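Local coordinates for adhesion and penetration protein autotransporter (PDB 3SYJ) that probably acts as a serine protease and promotes adherence to and invasion of host cells, its self-associating passenger domain also driving bacterial aggregation, at residues Gly20-Thr23 against Asn28-Val31; Pro149-Ile154 against Gly204-Leu209; Tyr32-Gln37 against Glu607-Pro612; Phe15-Gly20 against Gly83-Asn88; Phe223-Asp226 against Lys231-Ile234. All blocks are in the same frame, centred on the assembly; numbering follows the deposited sequence.

Contact 1: residues Gly20-Thr23 against Asn28-Val31; sequences GKFT and NIKV
Ile-29 spreads its side chain along one part of the Phe-22 ring, overlapping CD1, CE1 and CZ. The Ile-29 CG2 methyl makes the closest approach, 3.6 Å from Phe-22 CZ. Ile-29 CB lies 3.7 Å from Phe-22 CE1, and the Ile-29 CD1 methyl finishes 3.9 Å from Phe-22 CD1. Two torsions spread the branches in this way: CG1 stands beside the backbone N (chi1 -59°), leaving CG2 anti to it, and a chi2 of 97° swings the terminal methyl clear of a normal staggered position. A beta-branched residue suits this place because it offers three carbons to the ring and holds its strand extended. Farther along that strand, Val-31 brings its CG2 to the edge of the same ring, 4.4 Å from Phe-22 CZ. The strand opens with a G1 beta bulge, in which Asn-28 and Ile-29 both face Ser-42 on strand 38-42. Asn-28 has positive phi, a conformation that asparagine accepts more readily than most residues. This is part of the amino-terminal protease domain of the passenger, where the loop after helix 9-17 folds back on the hairpin formed by strands 29-32 and 38-42. No hydrogen bond joins the two segments, so apolar packing carries the contact. Lys-21 lends its aliphatic root, with CB 3.8 Å from Ile-29 CG2, and its carbonyl O rests 3.7 Å from Ile-29 CG1. Beyond CG the lysine chain is extended and carries its ammonium away from the isoleucine. Phe-22 is buried, and its ring also meets Phe-15 edge-to-face and touches Tyr-11 and Leu-209.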
# COMPACT_ATOMS: atom_id res chain seq x y z
N GLY A 20 -37.97 19.07 -24.55
CA GLY A 20 -36.69 19.60 -24.98
C GLY A 20 -36.07 20.40 -23.85
O GLY A 20 -35.99 19.95 -22.71
N LYS A 21 -35.64 21.61 -24.16
CA LYS A 21 -34.97 22.44 -23.18
C LYS A 21 -35.98 23.21 -22.34
O LYS A 21 -35.61 23.87 -21.37
CB LYS A 21 -33.98 23.38 -23.86
CG LYS A 21 -32.61 22.75 -24.02
CD LYS A 21 -31.84 23.33 -25.18
CE LYS A 21 -30.44 22.73 -25.22
NZ LYS A 21 -29.90 22.74 -26.61
N PHE A 22 -37.25 23.08 -22.69
CA PHE A 22 -38.29 23.88 -22.04
C PHE A 22 -38.95 23.18 -20.85
O PHE A 22 -40.17 23.24 -20.66
CB PHE A 22 -39.32 24.32 -23.08
CG PHE A 22 -38.75 25.25 -24.13
CD1 PHE A 22 -38.38 26.55 -23.80
CD2 PHE A 22 -38.56 24.81 -25.43
CE1 PHE A 22 -37.85 27.40 -24.76
CE2 PHE A 22 -38.03 25.66 -26.40
CZ PHE A 22 -37.68 26.96 -26.06
N THR A 23 -38.13 22.51 -20.05
CA THR A 23 -38.60 21.87 -18.85
C THR A 23 -38.98 22.96 -17.86
O THR A 23 -38.47 24.08 -17.92
CB THR A 23 -37.51 21.00 -18.25
OG1 THR A 23 -36.30 21.76 -18.21
CG2 THR A 23 -37.30 19.76 -19.10
N ASN A 28 -32.98 30.86 -19.88
CA ASN A 28 -31.98 31.17 -20.88
C ASN A 28 -31.88 30.11 -21.96
O ASN A 28 -30.80 29.58 -22.21
CB ASN A 28 -30.62 31.36 -20.21
CG ASN A 28 -30.67 32.40 -19.13
OD1 ASN A 28 -30.32 32.14 -17.99
ND2 ASN A 28 -31.13 33.59 -19.49
N ILE A 29 -33.00 29.78 -22.60
CA ILE A 29 -32.98 28.83 -23.70
C ILE A 29 -32.70 29.56 -25.01
O ILE A 29 -33.47 30.42 -25.44
CB ILE A 29 -34.29 28.01 -23.81
CG1 ILE A 29 -34.55 27.23 -22.53
CG2 ILE A 29 -34.22 27.05 -24.98
CD1 ILE A 29 -35.49 27.93 -21.58
N LYS A 30 -31.59 29.22 -25.64
CA LYS A 30 -31.24 29.81 -26.92
C LYS A 30 -32.13 29.25 -28.02
O LYS A 30 -32.37 28.04 -28.07
CB LYS A 30 -29.76 29.57 -27.23
CG LYS A 30 -28.82 30.38 -26.35
CD LYS A 30 -27.39 29.88 -26.49
CE LYS A 30 -26.44 30.60 -25.54
NZ LYS A 30 -26.36 32.05 -25.84
N VAL A 31 -32.62 30.13 -28.88
CA VAL A 31 -33.48 29.73 -29.99
C VAL A 31 -32.84 30.14 -31.31
O VAL A 31 -32.65 31.33 -31.57
CB VAL A 31 -34.86 30.38 -29.87
CG1 VAL A 31 -35.70 30.07 -31.10
CG2 VAL A 31 -35.55 29.90 -28.60

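Contact 2: residues Pro149-Ile154 against Gly204-Leu209; sequences PERVRI and GEYGPL
Arg-151 and Tyr-206 meet at two levels, the arginine using its aliphatic base on the ring and its charged head on the hydroxyl. Arg-151 CB sits over the centre of one ring face, a CH-pi contact 3.6 Å from the Tyr-206 centroid. The arginine then bends at chi3 (-89°), and this turn brings NE and NH2 round to the phenol oxygen. Both donate weak hydrogen bonds to Tyr-206 OH, each 3.3 Å long, and the oxygen lies at the edge of the guanidinium, whose plane stands 76° from that of the ring. Tyr-206 has CG beside its backbone N (chi1 -64°), which points the ring at the backbone of Glu-150 and Arg-151. Glu-205 CG lies over the rim of the opposite face, and at the ring edge Pro-149 O lies 3.5 Å from Tyr-206 CD1. Contacts on both faces and an edge probably limit the ring's movement. Tyrosine fits here because it pairs a broad apolar face with a polar tip. Nearer the Tyr-206 backbone, Glu-150 folds its carboxylate back at chi2, and two ordered waters link its OE1 to Tyr-206 O. One of them also accepts from Arg-151 N, at 3.0 Å, while Glu-150 OE2 takes the backbone N of Lys-45. Tyr-206 is held in a type I beta turn closed by Gly-207 N to Gly-204 O (3.1 Å), and Gly-207 has a positive phi that suits glycine. The loop before strand 221-226 thus packs on strand 151-155, next to edge strand 179-182, in an antiparallel sheet consistent with the second barrel of the clan PA fold.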
# COMPACT_ATOMS: atom_id res chain seq x y z
N PRO A 149 -42.20 40.92 -17.17
CA PRO A 149 -41.19 40.75 -18.22
C PRO A 149 -41.50 39.64 -19.21
O PRO A 149 -41.13 39.76 -20.38
CB PRO A 149 -39.93 40.38 -17.44
CG PRO A 149 -40.42 39.80 -16.18
CD PRO A 149 -41.73 40.46 -15.85
N GLU A 150 -42.16 38.58 -18.76
CA GLU A 150 -42.47 37.45 -19.62
C GLU A 150 -43.98 37.26 -19.78
O GLU A 150 -44.76 37.54 -18.87
CB GLU A 150 -41.82 36.18 -19.07
CG GLU A 150 -40.32 36.33 -18.80
CD GLU A 150 -39.45 36.14 -20.03
OE1 GLU A 150 -40.01 35.98 -21.14
OE2 GLU A 150 -38.21 36.13 -19.89
N ARG A 151 -44.38 36.79 -20.96
CA ARG A 151 -45.78 36.53 -21.25
C ARG A 151 -45.86 35.39 -22.26
O ARG A 151 -45.11 35.40 -23.24
CB ARG A 151 -46.47 37.79 -21.81
CG ARG A 151 -47.80 38.09 -21.14
CD ARG A 151 -48.79 38.82 -22.03
NE ARG A 151 -48.69 40.27 -21.96
CZ ARG A 151 -49.70 41.09 -21.66
NH1 ARG A 151 -50.90 40.61 -21.37
NH2 ARG A 151 -49.51 42.40 -21.65
N VAL A 152 -46.74 34.42 -22.03
CA VAL A 152 -46.86 33.27 -22.93
C VAL A 152 -48.31 32.84 -23.16
O VAL A 152 -49.20 33.22 -22.40
CB VAL A 152 -46.07 32.05 -22.41
CG1 VAL A 152 -44.61 32.40 -22.21
CG2 VAL A 152 -46.67 31.56 -21.11
N ARG A 153 -48.55 32.07 -24.22
CA ARG A 153 -49.87 31.50 -24.49
C ARG A 153 -49.73 30.09 -25.06
O ARG A 153 -48.65 29.65 -25.44
CB ARG A 153 -50.70 32.38 -25.44
CG ARG A 153 -50.23 32.39 -26.90
CD ARG A 153 -51.36 32.80 -27.86
NE ARG A 153 -52.46 31.83 -27.82
CZ ARG A 153 -52.54 30.73 -28.57
NH1 ARG A 153 -51.60 30.46 -29.46
NH2 ARG A 153 -53.58 29.91 -28.43
N ILE A 154 -50.84 29.37 -25.13
CA ILE A 154 -50.79 27.98 -25.54
C ILE A 154 -52.18 27.57 -25.98
O ILE A 154 -53.17 28.01 -25.40
CB ILE A 154 -50.32 27.09 -24.37
CG1 ILE A 154 -50.31 25.61 -24.78
CG2 ILE A 154 -51.20 27.33 -23.14
CD1 ILE A 154 -49.75 24.67 -23.73
N GLY A 204 -40.03 39.09 -30.73
CA GLY A 204 -40.83 40.11 -30.07
C GLY A 204 -40.30 40.51 -28.70
O GLY A 204 -39.28 40.01 -28.24
N GLU A 205 -41.02 41.43 -28.06
CA GLU A 205 -40.60 41.97 -26.78
C GLU A 205 -40.75 40.93 -25.67
O GLU A 205 -40.17 41.08 -24.60
CB GLU A 205 -41.38 43.26 -26.44
CG GLU A 205 -42.84 43.04 -26.09
CD GLU A 205 -43.72 44.23 -26.45
OE1 GLU A 205 -43.24 45.14 -27.16
OE2 GLU A 205 -44.90 44.25 -26.03
N TYR A 206 -41.52 39.87 -25.94
CA TYR A 206 -41.63 38.77 -24.99
C TYR A 206 -40.81 37.54 -25.37
O TYR A 206 -40.87 36.52 -24.67
CB TYR A 206 -43.09 38.38 -24.73
CG TYR A 206 -43.91 39.47 -24.07
CD1 TYR A 206 -43.62 39.92 -22.79
CD2 TYR A 206 -44.98 40.03 -24.74
CE1 TYR A 206 -44.38 40.91 -22.19
CE2 TYR A 206 -45.75 41.02 -24.16
CZ TYR A 206 -45.45 41.46 -22.89
OH TYR A 206 -46.24 42.45 -22.33
N GLY A 207 -40.03 37.63 -26.44
CA GLY A 207 -39.11 36.56 -26.79
C GLY A 207 -39.11 36.15 -28.25
O GLY A 207 -39.84 36.71 -29.07
N PRO A 208 -38.29 35.15 -28.59
CA PRO A 208 -38.07 34.76 -29.99
C PRO A 208 -39.18 33.89 -30.57
O PRO A 208 -39.14 33.58 -31.76
CB PRO A 208 -36.77 33.94 -29.92
CG PRO A 208 -36.45 33.76 -28.45
CD PRO A 208 -37.60 34.26 -27.65
N LEU A 209 -40.14 33.46 -29.75
CA LEU A 209 -41.16 32.52 -30.23
C LEU A 209 -42.57 33.06 -30.08
O LEU A 209 -43.39 32.47 -29.39
CB LEU A 209 -41.04 31.19 -29.49
CG LEU A 209 -39.71 30.43 -29.66
CD1 LEU A 209 -39.58 29.34 -28.61
CD2 LEU A 209 -39.56 29.85 -31.06
O HOH W 1 -42.05 35.59 -22.48
O HOH W 2 -38.83 34.66 -23.23

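Contact 3: residues Tyr32-Gln37 against Glu607-Pro612; sequences YNKQGQ and EMEGIP
Lys-34 keeps its chain extended beyond CG (chi2 -172°), whereas Glu-609 bends at chi2 (62°), and the two shapes together carry ammonium and carboxylate into a salt bridge. Lys-34 NZ donates to Glu-609 OE1 at 2.8 Å. It meets that oxygen on the syn side but 32° out of the carboxylate plane, while Lys-34 CE follows at 3.6 Å from the same Glu-609 OE1. Glu-609 OE2 accepts from the backbone N of Tyr-9, so each carboxylate oxygen has its own donor. The ammonium is gripped further by Phe-5, whose carbonyl O accepts from it and whose ring makes a cation-pi contact with the lysine. An ordered water adds a longer link, accepting from Lys-34 NZ at 3.1 Å and donating to Met-608 O at 3.0 Å. Such multiple partners would be expected to keep the lysine charged. A long flexible side chain is suited to the job, because the backbones stay well apart, with the CA atoms of Lys-34 and Glu-609 10.1 Å from each other. Lys-34 stands in a type I beta turn from Asn-33 to Gly-36. Asn-33 OD1 accepts from Gln-37 N at 2.9 Å, the donor lying above the carbonyl plane, and the positive phi of Gly-36 is easy for a glycine. Across the contact, Gly-610 ends helix 603-609 as the C-prime residue of a Schellman motif. The bridge therefore joins a hairpin tip of the peptidase S6 domain to a helix in the second beta-solenoid region, the domain-on-solenoid layout of this autotransporter family's passengers.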
# COMPACT_ATOMS: atom_id res chain seq x y z
N TYR A 32 -32.49 29.15 -32.13
CA TYR A 32 -31.84 29.40 -33.42
C TYR A 32 -32.84 29.24 -34.56
O TYR A 32 -33.77 28.45 -34.44
CB TYR A 32 -30.65 28.45 -33.61
CG TYR A 32 -29.62 28.56 -32.52
CD1 TYR A 32 -28.59 29.50 -32.60
CD2 TYR A 32 -29.68 27.75 -31.40
CE1 TYR A 32 -27.65 29.61 -31.60
CE2 TYR A 32 -28.74 27.86 -30.39
CZ TYR A 32 -27.73 28.79 -30.49
OH TYR A 32 -26.80 28.89 -29.48
N ASN A 33 -32.66 29.98 -35.64
CA ASN A 33 -33.49 29.78 -36.83
C ASN A 33 -32.97 28.65 -37.71
O ASN A 33 -31.98 27.99 -37.37
CB ASN A 33 -33.68 31.08 -37.63
CG ASN A 33 -32.36 31.63 -38.19
OD1 ASN A 33 -31.38 30.91 -38.38
ND2 ASN A 33 -32.36 32.93 -38.47
N LYS A 34 -33.64 28.40 -38.82
CA LYS A 34 -33.26 27.28 -39.66
C LYS A 34 -31.90 27.52 -40.32
O LYS A 34 -31.28 26.59 -40.83
CB LYS A 34 -34.35 26.96 -40.69
CG LYS A 34 -35.61 26.41 -40.03
CD LYS A 34 -36.65 25.90 -41.02
CE LYS A 34 -37.78 25.19 -40.28
NZ LYS A 34 -39.02 25.04 -41.09
N GLN A 35 -31.43 28.76 -40.27
CA GLN A 35 -30.10 29.08 -40.79
C GLN A 35 -29.06 28.98 -39.69
O GLN A 35 -27.91 29.40 -39.87
CB GLN A 35 -30.06 30.48 -41.42
CG GLN A 35 -30.75 30.57 -42.76
CD GLN A 35 -32.26 30.46 -42.67
OE1 GLN A 35 -32.90 31.22 -41.96
NE2 GLN A 35 -32.83 29.51 -43.42
N GLY A 36 -29.46 28.45 -38.54
CA GLY A 36 -28.54 28.20 -37.45
C GLY A 36 -28.09 29.48 -36.79
O GLY A 36 -27.04 29.53 -36.16
N GLN A 37 -28.89 30.53 -36.93
CA GLN A 37 -28.54 31.81 -36.35
C GLN A 37 -29.41 32.12 -35.13
O GLN A 37 -30.62 31.85 -35.12
CB GLN A 37 -28.68 32.92 -37.39
CG GLN A 37 -27.75 32.78 -38.57
CD GLN A 37 -28.23 33.59 -39.75
OE1 GLN A 37 -29.43 33.79 -39.91
NE2 GLN A 37 -27.30 34.07 -40.57
N GLU A 607 -42.37 16.19 -44.25
CA GLU A 607 -41.30 16.24 -45.25
C GLU A 607 -40.82 17.68 -45.47
O GLU A 607 -39.63 17.93 -45.63
CB GLU A 607 -41.76 15.63 -46.57
CG GLU A 607 -41.65 14.13 -46.62
CD GLU A 607 -42.65 13.51 -47.58
OE1 GLU A 607 -42.92 14.13 -48.63
OE2 GLU A 607 -43.15 12.40 -47.28
N MET A 608 -41.76 18.61 -45.47
CA MET A 608 -41.46 20.02 -45.61
C MET A 608 -40.62 20.50 -44.43
O MET A 608 -39.62 21.21 -44.61
CB MET A 608 -42.76 20.82 -45.73
CG MET A 608 -42.55 22.29 -46.00
SD MET A 608 -43.91 23.08 -46.88
CE MET A 608 -43.38 24.78 -46.67
N GLU A 609 -41.03 20.11 -43.23
CA GLU A 609 -40.30 20.47 -42.03
C GLU A 609 -38.98 19.70 -41.90
O GLU A 609 -38.05 20.16 -41.24
CB GLU A 609 -41.19 20.28 -40.79
CG GLU A 609 -40.53 20.64 -39.46
CD GLU A 609 -40.14 22.10 -39.35
OE1 GLU A 609 -40.60 22.93 -40.16
OE2 GLU A 609 -39.37 22.42 -38.43
N GLY A 610 -38.90 18.54 -42.54
CA GLY A 610 -37.69 17.73 -42.47
C GLY A 610 -37.53 16.89 -41.21
O GLY A 610 -36.41 16.63 -40.77
N ILE A 611 -38.65 16.46 -40.63
CA ILE A 611 -38.64 15.63 -39.42
C ILE A 611 -39.48 14.37 -39.64
O ILE A 611 -40.45 14.39 -40.40
CB ILE A 611 -39.24 16.39 -38.24
CG1 ILE A 611 -40.64 16.87 -38.60
CG2 ILE A 611 -38.35 17.56 -37.86
CD1 ILE A 611 -41.36 17.58 -37.49
N PRO A 612 -39.13 13.27 -38.94
CA PRO A 612 -39.88 12.01 -39.08
C PRO A 612 -41.30 12.16 -38.56
O PRO A 612 -41.56 13.01 -37.71
CB PRO A 612 -39.13 11.04 -38.15
CG PRO A 612 -37.86 11.74 -37.77
CD PRO A 612 -38.13 13.20 -37.87
O HOH W 3 -37.75 22.95 -43.00

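Contact 4: residues Phe15-Gly20 against Gly83-Asn88; sequences FAENKG and GAEGNN
The Schellman motif at the carboxyl end of helix 9-17 puts Glu-17 and Lys-19 against Glu-85, which lies in the loop between strands 79-80 and 96-100. Asn-18, at positive phi, makes the reversal, and asparagine tolerates that conformation well. Lys-19 reaches across with an extended chain, and its NZ forms a salt bridge to Glu-85 OE2 at 2.8 Å. The ammonium comes from above the carboxylate plane, 35° out of it. Glu-85 turns CG between its backbone N and carbonyl carbon (chi1 72°) and is extended from there, which delivers its carboxylate to both Glu-17 and Lys-19. Glu-17, by contrast, bends at chi2 and lays its carboxylate on that of Glu-85. The two flat groups are stacked with planes 28° apart, and Glu-17 OE2 lies 3.5 Å from Glu-85 OE1. Two waters stitch the side chains to the loop backbone. One donates to Glu-17 OE1 at 2.6 Å and accepts from Glu-85 N at 2.8 Å. The other accepts from Lys-19 NZ at 3.0 Å and donates to Glu-85 O at 2.7 Å. Glu-17 OE1 has a firmer partner in Arg-56, with which it forms a salt bridge, and Arg-13 makes long, weak ion pairs with both glutamates. Glu-85 OE2 also accepts from the backbone N of Tyr-598. Two acids so close would repel each other and might raise the proton affinity of one of them, but the lysine and arginines around them probably offset much of that cost and let both remain charged at this partly exposed boundary.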
# COMPACT_ATOMS: atom_id res chain seq x y z
N PHE A 15 -42.10 23.61 -26.36
CA PHE A 15 -42.55 24.70 -25.49
C PHE A 15 -43.87 24.31 -24.82
O PHE A 15 -43.99 24.40 -23.60
CB PHE A 15 -42.72 25.99 -26.31
CG PHE A 15 -42.58 27.26 -25.51
CD1 PHE A 15 -41.33 27.84 -25.32
CD2 PHE A 15 -43.69 27.88 -24.95
CE1 PHE A 15 -41.19 29.01 -24.59
CE2 PHE A 15 -43.56 29.05 -24.21
CZ PHE A 15 -42.31 29.62 -24.04
N ALA A 16 -44.83 23.85 -25.62
CA ALA A 16 -46.16 23.53 -25.10
C ALA A 16 -46.16 22.31 -24.17
O ALA A 16 -46.94 22.25 -23.22
CB ALA A 16 -47.13 23.31 -26.23
N GLU A 17 -45.29 21.35 -24.45
CA GLU A 17 -45.23 20.11 -23.68
C GLU A 17 -44.20 20.18 -22.55
O GLU A 17 -43.99 19.19 -21.86
CB GLU A 17 -44.92 18.91 -24.59
CG GLU A 17 -45.78 18.78 -25.86
CD GLU A 17 -47.26 18.51 -25.58
OE1 GLU A 17 -47.60 18.06 -24.46
OE2 GLU A 17 -48.08 18.75 -26.49
N ASN A 18 -43.56 21.33 -22.36
CA ASN A 18 -42.46 21.43 -21.41
C ASN A 18 -41.41 20.35 -21.67
O ASN A 18 -40.94 19.70 -20.74
CB ASN A 18 -42.95 21.34 -19.95
CG ASN A 18 -43.59 22.64 -19.45
OD1 ASN A 18 -44.77 22.66 -19.11
ND2 ASN A 18 -42.81 23.72 -19.42
N LYS A 19 -41.07 20.15 -22.94
CA LYS A 19 -40.06 19.17 -23.32
C LYS A 19 -38.86 19.86 -23.96
O LYS A 19 -38.74 21.08 -23.93
CB LYS A 19 -40.65 18.10 -24.24
CG LYS A 19 -41.70 17.28 -23.53
CD LYS A 19 -42.36 16.26 -24.43
CE LYS A 19 -43.23 15.33 -23.61
NZ LYS A 19 -43.77 14.22 -24.43
N GLY A 20 -37.97 19.07 -24.55
CA GLY A 20 -36.69 19.60 -24.98
C GLY A 20 -36.07 20.40 -23.85
O GLY A 20 -35.99 19.95 -22.71
N GLY A 83 -51.88 16.36 -17.72
CA GLY A 83 -50.71 15.51 -17.68
C GLY A 83 -49.85 15.64 -18.92
O GLY A 83 -49.70 16.73 -19.47
N ALA A 84 -49.29 14.52 -19.35
CA ALA A 84 -48.41 14.51 -20.50
C ALA A 84 -49.12 13.91 -21.71
O ALA A 84 -50.15 13.24 -21.57
CB ALA A 84 -47.15 13.75 -20.19
N GLU A 85 -48.57 14.18 -22.89
CA GLU A 85 -49.15 13.69 -24.14
C GLU A 85 -48.87 12.21 -24.25
O GLU A 85 -47.91 11.71 -23.67
CB GLU A 85 -48.49 14.40 -25.33
CG GLU A 85 -47.05 13.94 -25.59
CD GLU A 85 -46.36 14.73 -26.70
OE1 GLU A 85 -47.04 15.52 -27.37
OE2 GLU A 85 -45.14 14.55 -26.90
N GLY A 86 -49.69 11.49 -25.00
CA GLY A 86 -49.37 10.12 -25.33
C GLY A 86 -50.31 9.06 -24.80
O GLY A 86 -51.30 9.36 -24.14
N ASN A 87 -49.98 7.80 -25.08
CA ASN A 87 -50.90 6.72 -24.79
C ASN A 87 -50.33 5.64 -23.87
O ASN A 87 -50.84 4.52 -23.86
CB ASN A 87 -51.43 6.12 -26.10
CG ASN A 87 -52.36 7.07 -26.84
OD1 ASN A 87 -53.17 7.77 -26.22
ND2 ASN A 87 -52.25 7.11 -28.16
N ASN A 88 -49.30 5.98 -23.12
CA ASN A 88 -48.71 5.08 -22.14
C ASN A 88 -49.74 4.79 -21.07
O ASN A 88 -50.08 5.68 -20.29
CB ASN A 88 -47.45 5.72 -21.53
CG ASN A 88 -46.80 4.86 -20.45
OD1 ASN A 88 -47.27 3.76 -20.12
ND2 ASN A 88 -45.71 5.36 -19.88
O HOH W 4 -46.61 16.19 -22.94
O HOH W 5 -45.29 11.94 -23.10

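Contact 5: residues Phe223-Asp226 against Lys231-Ile234; sequences FIYD and KWLI
From CB outward, Tyr-225 lies against Trp-232 and then beside the backbone of Lys-231. Its CB sits over the tryptophan's six-membered ring in a CH-pi contact, 3.8 Å from the ring centroid and 9° off the normal. Tyr-225 CG passes 3.9 Å from Lys-231 O. Tyr-225 CD1 does double duty, resting over the indole face 3.7 Å from Trp-232 CE2 and also 3.3 Å from Lys-231 O. Toward the tip the ring follows the Lys-231 backbone, and Tyr-225 OH ends 4.2 Å from Lys-231 N. Because CG is anti to the backbone N (chi1 -170°), the phenol leans across its neighbour, turning its edge to the five-membered ring with the planes at 60°. The indole is anchored by NE1, which donates to Pro-47 O. Two large flat residues suit this non-hydrogen-bonded pair, whose CA atoms are close and whose side chains leave the same face. Phe-223 and Ile-234 form another such pair, but their side chains diverge, meeting mainly through the phenylalanine ring. Hydrogen-bonded pairs alternate with these. Between the two, Ile-224 N donates to Leu-233 O at 2.8 Å, and Leu-233 N returns a bond to Ile-224 O. Beyond Tyr-225 and Trp-232, Asp-226 and Lys-231 repeat this reciprocal pairing. On the sheet face of Ile-224 and Leu-233, Asp-226 CB touches Leu-233 CD1 at 3.8 Å, while Asp-226 OD1 accepts from Lys-229 N in the connecting turn. The ladder is that of an antiparallel beta hairpin, strands 221-226 and 231-238, in a sheet consistent with the second barrel of a chymotrypsin-like protease.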
# COMPACT_ATOMS: atom_id res chain seq x y z
N PHE A 223 -50.77 33.68 -20.17
CA PHE A 223 -50.17 33.81 -18.85
C PHE A 223 -49.18 34.96 -18.80
O PHE A 223 -48.51 35.25 -19.79
CB PHE A 223 -49.43 32.53 -18.47
CG PHE A 223 -50.29 31.30 -18.51
CD1 PHE A 223 -50.92 30.85 -17.36
CD2 PHE A 223 -50.46 30.60 -19.69
CE1 PHE A 223 -51.72 29.72 -17.38
CE2 PHE A 223 -51.25 29.46 -19.72
CZ PHE A 223 -51.88 29.02 -18.56
N ILE A 224 -49.07 35.60 -17.64
CA ILE A 224 -48.12 36.69 -17.49
C ILE A 224 -47.25 36.47 -16.26
O ILE A 224 -47.73 35.97 -15.23
CB ILE A 224 -48.82 38.08 -17.46
CG1 ILE A 224 -47.82 39.21 -17.73
CG2 ILE A 224 -49.60 38.27 -16.15
CD1 ILE A 224 -48.47 40.56 -17.94
N TYR A 225 -45.97 36.80 -16.37
CA TYR A 225 -45.08 36.64 -15.23
C TYR A 225 -45.01 37.91 -14.39
O TYR A 225 -44.60 38.96 -14.88
CB TYR A 225 -43.67 36.25 -15.69
CG TYR A 225 -42.77 35.84 -14.54
CD1 TYR A 225 -42.96 34.63 -13.89
CD2 TYR A 225 -41.73 36.65 -14.10
CE1 TYR A 225 -42.15 34.23 -12.85
CE2 TYR A 225 -40.91 36.27 -13.05
CZ TYR A 225 -41.12 35.05 -12.43
OH TYR A 225 -40.33 34.63 -11.39
N ASP A 226 -45.40 37.79 -13.12
CA ASP A 226 -45.24 38.85 -12.14
C ASP A 226 -43.86 38.71 -11.49
O ASP A 226 -43.61 37.78 -10.74
CB ASP A 226 -46.33 38.76 -11.07
CG ASP A 226 -46.35 39.95 -10.13
OD1 ASP A 226 -45.26 40.41 -9.72
OD2 ASP A 226 -47.45 40.43 -9.79
N LYS A 231 -44.14 34.88 -9.76
CA LYS A 231 -45.19 33.91 -10.02
C LYS A 231 -45.58 34.01 -11.47
O LYS A 231 -45.65 35.10 -12.01
CB LYS A 231 -46.44 34.26 -9.21
CG LYS A 231 -46.64 33.53 -7.92
CD LYS A 231 -48.00 33.89 -7.31
CE LYS A 231 -48.41 32.88 -6.26
NZ LYS A 231 -47.44 32.82 -5.12
N TRP A 232 -45.86 32.87 -12.08
CA TRP A 232 -46.68 32.90 -13.28
C TRP A 232 -48.14 33.01 -12.84
O TRP A 232 -48.57 32.37 -11.88
CB TRP A 232 -46.45 31.66 -14.14
CG TRP A 232 -45.17 31.69 -14.95
CD1 TRP A 232 -44.00 31.05 -14.66
CD2 TRP A 232 -44.95 32.40 -16.17
NE1 TRP A 232 -43.06 31.31 -15.64
CE2 TRP A 232 -43.62 32.14 -16.58
CE3 TRP A 232 -45.75 33.22 -16.97
CZ2 TRP A 232 -43.07 32.67 -17.75
CZ3 TRP A 232 -45.20 33.76 -18.14
CH2 TRP A 232 -43.88 33.48 -18.51
N LEU A 233 -48.89 33.88 -13.52
CA LEU A 233 -50.31 34.04 -13.24
C LEU A 233 -51.04 33.88 -14.55
O LEU A 233 -50.49 34.23 -15.60
CB LEU A 233 -50.60 35.43 -12.68
CG LEU A 233 -49.99 35.77 -11.32
CD1 LEU A 233 -49.82 37.27 -11.15
CD2 LEU A 233 -50.87 35.22 -10.23
N ILE A 234 -52.25 33.35 -14.52
CA ILE A 234 -53.05 33.40 -15.73
C ILE A 234 -53.58 34.83 -15.84
O ILE A 234 -54.07 35.39 -14.85
CB ILE A 234 -54.19 32.36 -15.79
CG1 ILE A 234 -54.98 32.56 -17.09
CG2 ILE A 234 -55.10 32.46 -14.58
CD1 ILE A 234 -55.92 31.44 -17.42

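How the contacts relate
Contacts 1, 2 and 5 are buried within the protease domain, whereas contact 4 lies near the surface and contact 3 is only partly buried. Contacts 2 and 5 belong to one sheet: Val-152 and Glu-150 offer carbonyls to Phe-223 N and Tyr-225 N, probably as hydrogen bonds. Contact 1 meets contact 2 through Val-31 and Phe-22 on Leu-209, and shares Gly-20 with contact 4, whose Phe-15 packs on Phe-22. Chemistry follows place. Apolar and aromatic packing serves the interior, with a backbone ladder in contact 5 and weak polar bonds and waters in contact 2. Salt bridges dominate contacts 3 and 4, and contact 3 alone directly pairs protease and solenoid segments.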